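Local coordinates for protein catalase A (Saccharomyces cerevisiae, PDB 1A4E) that breaks down hydrogen peroxide from peroxisomal oxidases into water and oxygen with a heme cofactor, and so probably protects yeast cells from peroxide damage, at residues K150-P153 with Q154-L157; M162-D165 with F166-P170; C461-I464 with Q465-Y469. All blocks are in the same frame, centred on the assembly; numbering follows the deposited sequence.

Contact 1: K150-P153 with Q154-L157; sequences KRNP and QTNL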
ATOM      1  N   LYS B 150     -24.879   5.759   2.644  1.00 26.78           N
ATOM      2  CA  LYS B 150     -24.279   5.524   1.353  1.00 27.85           C
ATOM      3  C   LYS B 150     -25.092   4.602   0.445  1.00 28.89           C
ATOM      4  O   LYS B 150     -26.290   4.825   0.260  1.00 31.46           O
ATOM      5  CB  LYS B 150     -22.868   4.994   1.618  1.00 28.73           C
ATOM      6  CG  LYS B 150     -21.885   6.102   1.969  1.00 29.73           C
ATOM      7  CD  LYS B 150     -20.553   5.472   2.324  1.00 34.73           C
ATOM      8  CE  LYS B 150     -19.449   6.500   2.324  1.00 38.00           C
ATOM      9  NZ  LYS B 150     -19.062   6.840   0.966  1.00 46.89           N
ATOM     10  N   ARG B 151     -24.507   3.560  -0.149  1.00 28.16           N
ATOM     11  CA  ARG B 151     -25.210   2.721  -1.097  1.00 28.22           C
ATOM     12  C   ARG B 151     -25.503   1.349  -0.525  1.00 28.18           C
ATOM     13  O   ARG B 151     -24.832   0.869   0.382  1.00 29.07           O
ATOM     14  CB  ARG B 151     -24.357   2.606  -2.353  1.00 28.64           C
ATOM     15  CG  ARG B 151     -24.069   3.943  -3.021  1.00 26.50           C
ATOM     16  CD  ARG B 151     -22.950   3.733  -4.024  1.00 30.95           C
ATOM     17  NE  ARG B 151     -22.547   4.962  -4.689  1.00 31.33           N
ATOM     18  CZ  ARG B 151     -23.158   5.416  -5.788  1.00 32.09           C
ATOM     19  NH1 ARG B 151     -24.185   4.768  -6.337  1.00 27.61           N
ATOM     20  NH2 ARG B 151     -22.719   6.531  -6.360  1.00 32.04           N
ATOM     21  N   ASN B 152     -26.534   0.707  -1.058  1.00 28.92           N
ATOM     22  CA  ASN B 152     -26.939  -0.630  -0.655  1.00 29.35           C
ATOM     23  C   ASN B 152     -25.831  -1.598  -1.078  1.00 29.55           C
ATOM     24  O   ASN B 152     -25.340  -1.487  -2.209  1.00 27.40           O
ATOM     25  CB  ASN B 152     -28.271  -0.932  -1.350  1.00 29.37           C
ATOM     26  CG  ASN B 152     -28.831  -2.324  -1.117  1.00 33.05           C
ATOM     27  OD1 ASN B 152     -28.376  -3.308  -1.692  1.00 35.59           O
ATOM     28  ND2 ASN B 152     -29.842  -2.451  -0.269  1.00 35.80           N
ATOM     29  N   PRO B 153     -25.386  -2.537  -0.223  1.00 29.53           N
ATOM     30  CA  PRO B 153     -24.292  -3.463  -0.512  1.00 28.17           C
ATOM     31  C   PRO B 153     -24.463  -4.290  -1.778  1.00 30.62           C
ATOM     32  O   PRO B 153     -23.474  -4.636  -2.414  1.00 32.76           O
ATOM     33  CB  PRO B 153     -24.191  -4.302   0.735  1.00 25.62           C
ATOM     34  CG  PRO B 153     -25.577  -4.235   1.318  1.00 26.89           C
ATOM     35  CD  PRO B 153     -25.920  -2.775   1.112  1.00 27.08           C
ATOM     36  N   GLN B 154     -25.704  -4.593  -2.183  1.00 31.29           N
ATOM     37  CA  GLN B 154     -25.951  -5.355  -3.396  1.00 32.99           C
ATOM     38  C   GLN B 154     -26.272  -4.504  -4.622  1.00 33.02           C
ATOM     39  O   GLN B 154     -25.604  -4.621  -5.654  1.00 32.51           O
ATOM     40  CB  GLN B 154     -27.096  -6.329  -3.151  1.00 31.47           C
ATOM     41  CG  GLN B 154     -27.427  -7.165  -4.375  1.00 33.14           C
ATOM     42  CD  GLN B 154     -28.508  -8.211  -4.182  1.00 36.26           C
ATOM     43  OE1 GLN B 154     -29.433  -8.072  -3.377  1.00 39.61           O
ATOM     44  NE2 GLN B 154     -28.398  -9.292  -4.951  1.00 36.55           N
ATOM     45  N   THR B 155     -27.298  -3.653  -4.498  1.00 32.41           N
ATOM     46  CA  THR B 155     -27.814  -2.869  -5.622  1.00 35.32           C
ATOM     47  C   THR B 155     -26.991  -1.652  -6.020  1.00 34.40           C
ATOM     48  O   THR B 155     -27.149  -1.125  -7.121  1.00 35.52           O
ATOM     49  CB  THR B 155     -29.266  -2.404  -5.317  1.00 36.43           C
ATOM     50  OG1 THR B 155     -29.195  -1.373  -4.338  1.00 37.82           O
ATOM     51  CG2 THR B 155     -30.142  -3.527  -4.770  1.00 37.28           C
ATOM     52  N   ASN B 156     -26.130  -1.206  -5.092  1.00 34.16           N
ATOM     53  CA  ASN B 156     -25.291  -0.018  -5.202  1.00 32.38           C
ATOM     54  C   ASN B 156     -26.091   1.284  -5.354  1.00 33.45           C
ATOM     55  O   ASN B 156     -25.596   2.323  -5.795  1.00 34.43           O
ATOM     56  CB  ASN B 156     -24.324  -0.198  -6.375  1.00 29.27           C
ATOM     57  CG  ASN B 156     -23.076   0.652  -6.247  1.00 32.37           C
ATOM     58  OD1 ASN B 156     -22.657   1.328  -7.181  1.00 32.41           O
ATOM     59  ND2 ASN B 156     -22.429   0.634  -5.089  1.00 29.16           N
ATOM     60  N   LEU B 157     -27.363   1.227  -4.944  1.00 32.21           N
ATOM     61  CA  LEU B 157     -28.271   2.355  -4.981  1.00 32.16           C
ATOM     62  C   LEU B 157     -28.395   2.972  -3.601  1.00 33.26           C
ATOM     63  O   LEU B 157     -28.213   2.306  -2.583  1.00 31.92           O
ATOM     64  CB  LEU B 157     -29.652   1.908  -5.427  1.00 31.75           C
ATOM     65  CG  LEU B 157     -29.788   1.224  -6.779  1.00 33.75           C
ATOM     66  CD1 LEU B 157     -31.219   0.757  -6.967  1.00 30.10           C
ATOM     67  CD2 LEU B 157     -29.374   2.183  -7.882  1.00 35.17           C
TER
HETATM   68  O   HOH W   1     -22.431  -0.781  -2.460  1.00 47.95           O
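Asn152 gathers two backbone N-H groups, those of Gln154 and Thr155, on its side-chain oxygen and closes an Asx turn. OD1 accepts from Gln154 N and from Thr155 N, each at 3.0 Å. The two donors approach from opposite faces of the amide plane. The bond from Thr155 N is nearly straight, at 173°. With CG anti to the backbone N (chi1 177°), the amide follows the chain forward to meet both groups. The backbone of Asn152 is held as well. Its O accepts from Asn156 N at 3.0 Å, and its N donates to Leu157 O at 2.8 Å. One residue is thus bonded to each of the four that make up 154-157.

Thr155 adds an ST turn inside this loop. Its OG1 accepts from Leu157 N at 3.2 Å and lies against CB of Asn152. Arg151, next to Asn152, reaches over to Asn156 with its chain extended from CG to NE. NH1 donates to Asn156 O at 2.9 Å, with that oxygen in the guanidinium plane. CD passes 3.3 Å from Asn156 ND2, and the guanidinium and amide planes are only 20° apart.

Further out, Asp159 accepts from Asn152 ND2, which fixes the rotation of the amide. Arg151 NE forms a salt bridge with Asp100, and NH1 forms another with Asp242 of the second subunit, so two carboxylates balance the charge. Gln154 NE2 donates to Pro305 O of the second subunit, so the connection from helix 141-149 to helix 160-168 is also part of a subunit interface. One water joins Asn152 and Asn156: it accepts from Asn156 ND2 and donates to Asn152 O, 3.0 Å from each.

Contact 2: M162-D165 with F166-P170; sequences MFWD and FLTTP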
ATOM      1  N   MET B 162     -32.682   1.632   4.252  1.00 33.43           N
ATOM      2  CA  MET B 162     -31.530   1.618   5.158  1.00 30.61           C
ATOM      3  C   MET B 162     -31.483   2.901   5.980  1.00 28.90           C
ATOM      4  O   MET B 162     -31.312   2.872   7.198  1.00 29.48           O
ATOM      5  CB  MET B 162     -30.166   1.609   4.482  1.00 32.85           C
ATOM      6  CG  MET B 162     -29.742   0.598   3.464  1.00 35.53           C
ATOM      7  SD  MET B 162     -28.001   0.914   3.096  1.00 34.34           S
ATOM      8  CE  MET B 162     -28.006   2.304   2.002  1.00 31.21           C
ATOM      9  N   PHE B 163     -31.629   4.021   5.254  1.00 25.64           N
ATOM     10  CA  PHE B 163     -31.549   5.355   5.811  1.00 27.31           C
ATOM     11  C   PHE B 163     -32.503   5.504   6.982  1.00 27.44           C
ATOM     12  O   PHE B 163     -32.073   5.769   8.101  1.00 28.98           O
ATOM     13  CB  PHE B 163     -31.870   6.336   4.689  1.00 27.91           C
ATOM     14  CG  PHE B 163     -31.728   7.825   4.982  1.00 32.12           C
ATOM     15  CD1 PHE B 163     -32.623   8.498   5.825  1.00 32.06           C
ATOM     16  CD2 PHE B 163     -30.701   8.535   4.359  1.00 34.34           C
ATOM     17  CE1 PHE B 163     -32.490   9.869   6.039  1.00 34.98           C
ATOM     18  CE2 PHE B 163     -30.578   9.910   4.577  1.00 36.25           C
ATOM     19  CZ  PHE B 163     -31.468  10.578   5.416  1.00 36.10           C
ATOM     20  N   TRP B 164     -33.798   5.297   6.742  1.00 28.50           N
ATOM     21  CA  TRP B 164     -34.774   5.460   7.800  1.00 26.51           C
ATOM     22  C   TRP B 164     -34.854   4.307   8.780  1.00 28.39           C
ATOM     23  O   TRP B 164     -35.259   4.538   9.919  1.00 28.07           O
ATOM     24  CB  TRP B 164     -36.128   5.718   7.174  1.00 24.59           C
ATOM     25  CG  TRP B 164     -36.194   7.126   6.598  1.00 25.69           C
ATOM     26  CD1 TRP B 164     -36.298   7.320   5.247  1.00 26.76           C
ATOM     27  CD2 TRP B 164     -36.152   8.304   7.305  1.00 25.67           C
ATOM     28  NE1 TRP B 164     -36.322   8.616   5.090  1.00 27.97           N
ATOM     29  CE2 TRP B 164     -36.238   9.239   6.273  1.00 26.30           C
ATOM     30  CE3 TRP B 164     -36.057   8.737   8.628  1.00 27.12           C
ATOM     31  CZ2 TRP B 164     -36.227  10.606   6.537  1.00 26.79           C
ATOM     32  CZ3 TRP B 164     -36.046  10.107   8.895  1.00 26.08           C
ATOM     33  CH2 TRP B 164     -36.133  11.033   7.857  1.00 24.26           C
ATOM     34  N   ASP B 165     -34.446   3.082   8.407  1.00 27.81           N
ATOM     35  CA  ASP B 165     -34.449   1.974   9.352  1.00 27.61           C
ATOM     36  C   ASP B 165     -33.450   2.210  10.472  1.00 29.94           C
ATOM     37  O   ASP B 165     -33.771   1.933  11.627  1.00 29.96           O
ATOM     38  CB  ASP B 165     -34.087   0.653   8.684  1.00 29.33           C
ATOM     39  CG  ASP B 165     -34.363  -0.584   9.522  1.00 30.54           C
ATOM     40  OD1 ASP B 165     -35.284  -0.558  10.324  1.00 32.86           O
ATOM     41  OD2 ASP B 165     -33.673  -1.587   9.371  1.00 34.13           O
ATOM     42  N   PHE B 166     -32.256   2.738  10.166  1.00 28.49           N
ATOM     43  CA  PHE B 166     -31.284   3.023  11.202  1.00 29.16           C
ATOM     44  C   PHE B 166     -31.800   4.137  12.112  1.00 31.40           C
ATOM     45  O   PHE B 166     -31.778   4.000  13.335  1.00 31.37           O
ATOM     46  CB  PHE B 166     -29.943   3.443  10.581  1.00 26.72           C
ATOM     47  CG  PHE B 166     -28.896   3.762  11.642  1.00 27.67           C
ATOM     48  CD1 PHE B 166     -28.141   2.726  12.207  1.00 27.22           C
ATOM     49  CD2 PHE B 166     -28.721   5.086  12.083  1.00 25.53           C
ATOM     50  CE1 PHE B 166     -27.219   3.019  13.218  1.00 28.89           C
ATOM     51  CE2 PHE B 166     -27.800   5.364  13.091  1.00 26.65           C
ATOM     52  CZ  PHE B 166     -27.051   4.332  13.657  1.00 26.84           C
ATOM     53  N   LEU B 167     -32.278   5.241  11.522  1.00 31.94           N
ATOM     54  CA  LEU B 167     -32.722   6.396  12.292  1.00 31.56           C
ATOM     55  C   LEU B 167     -33.949   6.184  13.164  1.00 30.88           C
ATOM     56  O   LEU B 167     -34.016   6.737  14.256  1.00 31.33           O
ATOM     57  CB  LEU B 167     -32.969   7.551  11.330  1.00 29.16           C
ATOM     58  CG  LEU B 167     -31.731   8.059  10.578  1.00 29.51           C
ATOM     59  CD1 LEU B 167     -32.145   9.102   9.552  1.00 26.76           C
ATOM     60  CD2 LEU B 167     -30.729   8.631  11.568  1.00 26.46           C
ATOM     61  N   THR B 168     -34.904   5.360  12.731  1.00 31.55           N
ATOM     62  CA  THR B 168     -36.101   5.091  13.511  1.00 33.46           C
ATOM     63  C   THR B 168     -35.932   3.967  14.531  1.00 35.25           C
ATOM     64  O   THR B 168     -36.855   3.727  15.313  1.00 36.30           O
ATOM     65  CB  THR B 168     -37.292   4.750  12.576  1.00 33.97           C
ATOM     66  OG1 THR B 168     -36.971   3.561  11.849  1.00 34.91           O
ATOM     67  CG2 THR B 168     -37.613   5.917  11.652  1.00 32.67           C
ATOM     68  N   THR B 169     -34.793   3.246  14.547  1.00 35.50           N
ATOM     69  CA  THR B 169     -34.540   2.204  15.551  1.00 33.78           C
ATOM     70  C   THR B 169     -34.514   2.899  16.907  1.00 37.04           C
ATOM     71  O   THR B 169     -33.829   3.917  17.017  1.00 37.32           O
ATOM     72  CB  THR B 169     -33.183   1.515  15.293  1.00 31.67           C
ATOM     73  OG1 THR B 169     -33.325   0.899  14.035  1.00 31.35           O
ATOM     74  CG2 THR B 169     -32.794   0.438  16.288  1.00 28.07           C
ATOM     75  N   PRO B 170     -35.271   2.455  17.929  1.00 39.18           N
ATOM     76  CA  PRO B 170     -35.553   3.213  19.148  1.00 39.21           C
ATOM     77  C   PRO B 170     -34.349   3.805  19.855  1.00 38.44           C
ATOM     78  O   PRO B 170     -34.365   4.984  20.201  1.00 40.31           O
ATOM     79  CB  PRO B 170     -36.325   2.235  20.007  1.00 38.71           C
ATOM     80  CG  PRO B 170     -37.109   1.483  18.954  1.00 39.62           C
ATOM     81  CD  PRO B 170     -36.025   1.205  17.927  1.00 38.58           C
TER
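Asp165 and Thr169 meet through the backbone oxygen of the aspartate. Thr169 OG1 donates to Asp165 O at 2.7 Å, while Thr169 N makes a weak bond to the same atom. The hydroxyl lies beside its own backbone N (chi1 -63°), which turns it back to the preceding helical turn. The carboxylate of Asp165 is used differently. OD2 bonds to Tyr388 OH and OD1 to Asn391 ND2, both of the third subunit; the same ND2 also bonds to Thr169 OG1, and OD1 makes a salt bridge with Arg467. Several donors thus share this buried acid, which probably favours its charged form.

The contact lies toward the C-terminal end of helix 160-168, where threonine hydroxyls add to the i to i+4 pattern of backbone bonds. Phe166 N still bonds to Met162 O in the regular way, at 3.1 Å. At Trp164 O two donors come from one residue: Thr168 OG1 at 2.8 Å and Thr168 N at 3.0 Å. They reach the oxygen from opposite faces of its carbonyl plane.

Leu167 brings its CD1 methyl to both aromatic rings of the other segment. CD1 is 3.6 Å from Phe163 CE1 and 4.0 Å from Trp164 CE3, and the leucine side chain lies obliquely to each ring. Its CG also packs on Phe163 O, at 3.4 Å. The indole of Trp164 has CD1 of Phe163 3.6 Å above one face, offset toward the rim. Trp164 NE1 is bonded to His456 ND1, which satisfies the buried indole nitrogen, and Val179 of helix 176-182 and Ile453 and Val457 of helix 445-457 pack on the ring.

Contact 3: C461-I464 with Q465-Y469; sequences CPQI and QQRVY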
ATOM      1  N   CYS B 461     -40.295   1.400   2.361  1.00 55.07           N
ATOM      2  CA  CYS B 461     -41.175   0.282   2.670  1.00 56.43           C
ATOM      3  C   CYS B 461     -42.265   0.731   3.652  1.00 58.48           C
ATOM      4  O   CYS B 461     -41.963   1.527   4.546  1.00 59.15           O
ATOM      5  CB  CYS B 461     -40.254  -0.822   3.228  1.00 54.84           C
ATOM      6  SG  CYS B 461     -40.855  -1.942   4.515  1.00 56.73           S
ATOM      7  N   PRO B 462     -43.534   0.304   3.528  1.00 59.66           N
ATOM      8  CA  PRO B 462     -44.660   0.752   4.354  1.00 58.34           C
ATOM      9  C   PRO B 462     -44.527   0.689   5.877  1.00 56.74           C
ATOM     10  O   PRO B 462     -44.956   1.632   6.547  1.00 54.74           O
ATOM     11  CB  PRO B 462     -45.819  -0.067   3.818  1.00 58.91           C
ATOM     12  CG  PRO B 462     -45.161  -1.294   3.237  1.00 59.45           C
ATOM     13  CD  PRO B 462     -43.989  -0.651   2.523  1.00 60.17           C
ATOM     14  N   GLN B 463     -43.938  -0.379   6.448  1.00 55.52           N
ATOM     15  CA  GLN B 463     -43.744  -0.463   7.896  1.00 57.34           C
ATOM     16  C   GLN B 463     -42.623   0.460   8.401  1.00 54.67           C
ATOM     17  O   GLN B 463     -42.669   0.912   9.545  1.00 52.88           O
ATOM     18  CB  GLN B 463     -43.447  -1.926   8.326  1.00 61.83           C
ATOM     19  CG  GLN B 463     -42.276  -2.641   7.640  1.00 72.06           C
ATOM     20  CD  GLN B 463     -41.556  -3.668   8.510  1.00 76.07           C
ATOM     21  OE1 GLN B 463     -40.521  -3.365   9.114  1.00 80.58           O
ATOM     22  NE2 GLN B 463     -42.045  -4.902   8.595  1.00 75.62           N
ATOM     23  N   ILE B 464     -41.612   0.764   7.561  1.00 50.79           N
ATOM     24  CA  ILE B 464     -40.558   1.712   7.902  1.00 45.84           C
ATOM     25  C   ILE B 464     -41.129   3.127   7.812  1.00 45.37           C
ATOM     26  O   ILE B 464     -40.813   3.957   8.666  1.00 45.23           O
ATOM     27  CB  ILE B 464     -39.345   1.503   6.935  1.00 42.14           C
ATOM     28  CG1 ILE B 464     -38.587   0.283   7.423  1.00 41.83           C
ATOM     29  CG2 ILE B 464     -38.402   2.701   6.892  1.00 39.32           C
ATOM     30  CD1 ILE B 464     -37.355  -0.105   6.595  1.00 39.92           C
ATOM     31  N   GLN B 465     -41.993   3.408   6.821  1.00 43.42           N
ATOM     32  CA  GLN B 465     -42.646   4.708   6.688  1.00 42.65           C
ATOM     33  C   GLN B 465     -43.508   5.008   7.901  1.00 42.18           C
ATOM     34  O   GLN B 465     -43.527   6.140   8.381  1.00 42.64           O
ATOM     35  CB  GLN B 465     -43.562   4.771   5.486  1.00 41.84           C
ATOM     36  CG  GLN B 465     -42.892   4.715   4.139  1.00 43.63           C
ATOM     37  CD  GLN B 465     -43.908   4.822   3.019  1.00 45.37           C
ATOM     38  OE1 GLN B 465     -44.879   4.068   2.967  1.00 49.60           O
ATOM     39  NE2 GLN B 465     -43.715   5.771   2.100  1.00 46.97           N
ATOM     40  N   GLN B 466     -44.199   3.987   8.422  1.00 42.26           N
ATOM     41  CA  GLN B 466     -45.038   4.162   9.586  1.00 42.94           C
ATOM     42  C   GLN B 466     -44.193   4.533  10.793  1.00 42.95           C
ATOM     43  O   GLN B 466     -44.601   5.390  11.577  1.00 42.63           O
ATOM     44  CB  GLN B 466     -45.826   2.877   9.864  1.00 45.02           C
ATOM     45  CG  GLN B 466     -46.900   3.044  10.952  1.00 49.35           C
ATOM     46  CD  GLN B 466     -47.798   4.267  10.751  1.00 50.54           C
ATOM     47  OE1 GLN B 466     -48.411   4.463   9.697  1.00 49.83           O
ATOM     48  NE2 GLN B 466     -47.856   5.142  11.755  1.00 47.99           N
ATOM     49  N   ARG B 467     -42.998   3.936  10.909  1.00 41.68           N
ATOM     50  CA  ARG B 467     -42.083   4.258  11.997  1.00 41.82           C
ATOM     51  C   ARG B 467     -41.513   5.669  11.920  1.00 41.23           C
ATOM     52  O   ARG B 467     -41.191   6.270  12.948  1.00 40.08           O
ATOM     53  CB  ARG B 467     -40.919   3.307  12.016  1.00 43.76           C
ATOM     54  CG  ARG B 467     -41.310   1.871  12.212  1.00 47.19           C
ATOM     55  CD  ARG B 467     -40.003   1.180  12.432  1.00 54.21           C
ATOM     56  NE  ARG B 467     -39.977  -0.126  11.814  1.00 62.06           N
ATOM     57  CZ  ARG B 467     -38.813  -0.730  11.581  1.00 67.43           C
ATOM     58  NH1 ARG B 467     -37.643  -0.156  11.907  1.00 67.73           N
ATOM     59  NH2 ARG B 467     -38.831  -1.932  11.010  1.00 68.08           N
ATOM     60  N   VAL B 468     -41.374   6.190  10.691  1.00 39.40           N
ATOM     61  CA  VAL B 468     -40.928   7.560  10.476  1.00 38.91           C
ATOM     62  C   VAL B 468     -42.014   8.501  10.986  1.00 39.32           C
ATOM     63  O   VAL B 468     -41.698   9.444  11.707  1.00 39.25           O
ATOM     64  CB  VAL B 468     -40.663   7.794   8.974  1.00 36.43           C
ATOM     65  CG1 VAL B 468     -40.362   9.256   8.689  1.00 32.10           C
ATOM     66  CG2 VAL B 468     -39.474   6.941   8.553  1.00 34.89           C
ATOM     67  N   TYR B 469     -43.284   8.208  10.655  1.00 40.28           N
ATOM     68  CA  TYR B 469     -44.423   9.012  11.085  1.00 39.12           C
ATOM     69  C   TYR B 469     -44.563   8.983  12.593  1.00 39.46           C
ATOM     70  O   TYR B 469     -44.818  10.024  13.191  1.00 42.34           O
ATOM     71  CB  TYR B 469     -45.729   8.501  10.491  1.00 37.18           C
ATOM     72  CG  TYR B 469     -45.766   8.398   8.975  1.00 38.92           C
ATOM     73  CD1 TYR B 469     -45.012   9.254   8.161  1.00 39.44           C
ATOM     74  CD2 TYR B 469     -46.554   7.400   8.399  1.00 40.48           C
ATOM     75  CE1 TYR B 469     -45.045   9.104   6.774  1.00 40.39           C
ATOM     76  CE2 TYR B 469     -46.590   7.248   7.012  1.00 40.70           C
ATOM     77  CZ  TYR B 469     -45.834   8.103   6.210  1.00 40.19           C
ATOM     78  OH  TYR B 469     -45.869   7.949   4.842  1.00 43.17           O
TER
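Arg467 NH2 donates to Gln463 OE1 at 2.9 Å, a side-chain bond between residues one helical turn apart. The two side chains run side by side and point the same way. Their flat groups are not coplanar: the amide and guanidinium planes are 52° apart, and OE1 lies at the guanidinium edge, somewhat out of its plane. With CG of Arg467 beside the backbone N, a bend at chi3 (-143°) accompanies the turn of NH2 toward OE1. NH1 is taken by the salt bridge to Asp165.

The first turn of helix 462-473 starts at Cys461, the N-cap residue. Cys461 O accepts from Gln465 N at 3.0 Å, and Ile464 O accepts from Val468 N at 3.1 Å. Gln465 packs its CG 3.3 Å from Cys461 O, and its NE2 donates to Val457 O. CG1 of Ile464 sits 4.2 Å from Arg467 NH2 and lies over one face of the guanidinium. Ile464 and Val468 then pack on Trp164.

The guanidinium thus meets an amide, a carboxylate and an aliphatic carbon. The neutral amide may help orient NH2, while the acid would balance the charge.

The contacts come along the chain in the order 1, 2, 3, and all lie on the same side of the chain's centre. Contact 1, in the loop leading to helix 160-168, has its centre about 16 Å from that of contact 2. They touch where Met162 CE packs on the backbone of residues 150-152. Contact 2 lies on helix 160-168, toward its C-terminal end. Contact 3 opens helix 462-473, far later in sequence, with its centre about 10 Å from that of contact 2. Arg467 with Asp165 and Val468 with Thr168 join these two helices. Contacts 1 and 3 do not touch. Helix 160-168 is thus joined to the C-terminal helix 462-473, beside the third subunit of the tetramer.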